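Local coordinates for putative retaining b-glycosidase (Saccharophagus degradans, PDB 5A95), which hydrolyses mixed-linkage beta-glucans, probably by the retaining mechanism of glycoside hydrolase family 5, at residues A[43-48]-A[176-181]. The protein carries 1 engineered substitution. Numbering follows the deposited sequence.
Unlike the reference sequence in segment 176-181: Gln176 (reference Lys). With MG (magnesium ion), chain G.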
loop_
_atom_site.group_PDB
_atom_site.type_symbol
_atom_site.label_atom_id
_atom_site.label_comp_id
_atom_site.label_asym_id
_atom_site.label_seq_id
_atom_site.Cartn_x
_atom_site.Cartn_y
_atom_site.Cartn_z
ATOM N N LYS A 43 17.655 -23.475 22.870
ATOM C CA LYS A 43 18.161 -24.320 23.976
ATOM C C LYS A 43 17.052 -24.793 24.902
ATOM O O LYS A 43 17.257 -25.723 25.672
ATOM C CB LYS A 43 19.212 -23.563 24.793
ATOM C CG LYS A 43 20.424 -23.151 23.981
ATOM C CD LYS A 43 21.544 -22.602 24.855
ATOM C CE LYS A 43 22.507 -21.777 24.012
ATOM N NZ LYS A 43 23.891 -21.766 24.563
ATOM N N SER A 44 15.876 -24.182 24.823
ATOM C CA SER A 44 14.737 -24.592 25.648
ATOM C C SER A 44 14.039 -25.852 25.108
ATOM O O SER A 44 13.146 -26.397 25.748
ATOM C CB SER A 44 13.723 -23.446 25.739
ATOM O OG SER A 44 13.020 -23.248 24.523
ATOM N N LEU A 45 14.437 -26.292 23.921
ATOM C CA LEU A 45 13.739 -27.374 23.229
ATOM C C LEU A 45 14.339 -28.726 23.506
ATOM O O LEU A 45 15.563 -28.865 23.602
ATOM C CB LEU A 45 13.806 -27.137 21.715
ATOM C CG LEU A 45 13.123 -25.863 21.218
ATOM C CD1 LEU A 45 13.429 -25.669 19.737
ATOM C CD2 LEU A 45 11.638 -25.940 21.471
ATOM N N LYS A 46 13.475 -29.737 23.589
ATOM C CA LYS A 46 13.923 -31.134 23.519
ATOM C C LYS A 46 14.419 -31.476 22.112
ATOM O O LYS A 46 13.969 -30.887 21.138
ATOM C CB LYS A 46 12.767 -32.075 23.791
ATOM C CG LYS A 46 12.110 -31.981 25.145
ATOM C CD LYS A 46 10.927 -32.956 25.152
ATOM C CE LYS A 46 10.293 -33.070 26.520
ATOM N NZ LYS A 46 9.127 -34.020 26.579
ATOM N N THR A 47 15.290 -32.474 22.008
ATOM C CA THR A 47 15.729 -32.955 20.707
ATOM C C THR A 47 14.501 -33.313 19.825
ATOM O O THR A 47 13.510 -33.902 20.304
ATOM C CB THR A 47 16.680 -34.158 20.871
ATOM O OG1 THR A 47 16.049 -35.163 21.691
ATOM C CG2 THR A 47 18.012 -33.691 21.529
ATOM N N GLN A 48 14.562 -32.918 18.566
ATOM C CA GLN A 48 13.490 -33.136 17.618
ATOM C C GLN A 48 14.111 -32.941 16.260
ATOM O O GLN A 48 14.773 -31.925 16.007
ATOM C CB GLN A 48 12.335 -32.124 17.828
ATOM C CG GLN A 48 11.139 -32.365 16.945
ATOM C CD GLN A 48 9.923 -31.543 17.343
ATOM O OE1 GLN A 48 10.000 -30.614 18.158
ATOM N NE2 GLN A 48 8.772 -31.890 16.766
ATOM N N GLN A 176 14.150 -19.094 13.705
ATOM C CA GLN A 176 15.335 -19.611 13.045
ATOM C C GLN A 176 15.863 -20.826 13.824
ATOM O O GLN A 176 15.948 -20.785 15.048
ATOM C CB GLN A 176 16.418 -18.542 12.964
ATOM C CG GLN A 176 17.582 -18.968 12.104
ATOM C CD GLN A 176 18.686 -17.931 11.999
ATOM O OE1 GLN A 176 18.542 -16.792 12.429
ATOM N NE2 GLN A 176 19.775 -18.323 11.381
ATOM N N ASN A 177 16.176 -21.890 13.097
ATOM C CA ASN A 177 16.828 -23.072 13.707
ATOM C C ASN A 177 15.916 -23.778 14.741
ATOM O O ASN A 177 16.404 -24.340 15.711
ATOM C CB ASN A 177 18.176 -22.643 14.339
ATOM C CG ASN A 177 19.055 -23.815 14.783
ATOM O OD1 ASN A 177 19.107 -24.843 14.132
ATOM N ND2 ASN A 177 19.747 -23.640 15.911
ATOM N N VAL A 178 14.606 -23.755 14.521
ATOM C CA VAL A 178 13.617 -24.420 15.377
ATOM C C VAL A 178 12.993 -25.585 14.584
ATOM O O VAL A 178 12.193 -25.370 13.658
ATOM C CB VAL A 178 12.524 -23.466 15.878
ATOM C CG1 VAL A 178 11.454 -24.187 16.674
ATOM C CG2 VAL A 178 13.110 -22.341 16.732
ATOM N N PRO A 179 13.356 -26.829 14.920
ATOM C CA PRO A 179 12.838 -27.957 14.127
ATOM C C PRO A 179 11.321 -28.124 14.214
ATOM O O PRO A 179 10.693 -28.588 13.275
ATOM C CB PRO A 179 13.541 -29.175 14.750
ATOM C CG PRO A 179 13.961 -28.715 16.095
ATOM C CD PRO A 179 14.313 -27.281 15.948
ATOM N N THR A 180 10.752 -27.762 15.348
ATOM C CA THR A 180 9.324 -27.948 15.609
ATOM C C THR A 180 8.470 -27.236 14.561
ATOM O O THR A 180 7.421 -27.714 14.223
ATOM C CB THR A 180 8.992 -27.389 16.994
ATOM O OG1 THR A 180 9.904 -27.954 17.941
ATOM C CG2 THR A 180 7.592 -27.667 17.403
ATOM N N VAL A 181 8.943 -26.073 14.119
ATOM C CA VAL A 181 8.225 -25.257 13.154
ATOM C C VAL A 181 8.730 -25.688 11.774
ATOM O O VAL A 181 9.831 -25.359 11.389
ATOM C CB VAL A 181 8.439 -23.765 13.415
ATOM C CG1 VAL A 181 7.673 -22.955 12.403
ATOM C CG2 VAL A 181 7.983 -23.372 14.825
HETATM MG MG MG G . 11.967 -24.598 11.527
HETATM O O HOH W 1 14.260 -23.706 11.359
HETATM O O HOH W 2 12.818 -25.805 9.683
HETATM O O HOH W 3 11.323 -22.434 11.901
#
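The backbone at Gln48 comes nearest at Pro179, with CA atoms 6.3 Å apart, and the backbones stand farther apart at Leu45 and Val178, CA to CA 8.4 Å. Here the N-terminal arm packs on the loop that leads from helix 161-174 into strand 181-185 of the family 5 (beta/alpha)8 barrel. Leu45 crosses Val178 at about a right angle, its CD1 3.9 Å from Val178 CG1. Phe40 touches both side chains. The CB-CG edge of the Pro179 ring lies against Gln48 O, 3.3 Å from CB. Gln48 has CG anti to the backbone N (chi1 -175°) and an extended chain, which carries its amide to Thr180. There Thr180 OG1 donates to Gln48 OE1 at 2.7 Å, from above the carbonyl plane. Asn131 ND2 also bonds OE1, and NE2 reaches Ile135 O, so three bonds fix the amide. Replacing Gln48 by an alanine would probably leave the buried Thr180 hydroxyl and Asn131 ND2 without this acceptor, and Ile135 O short of one amide donor. The same loop binds a magnesium ion through Val178 O and Val181 O, each at 2.3 Å, and three waters also bind it, the nearest being water 3 at 2.3 Å.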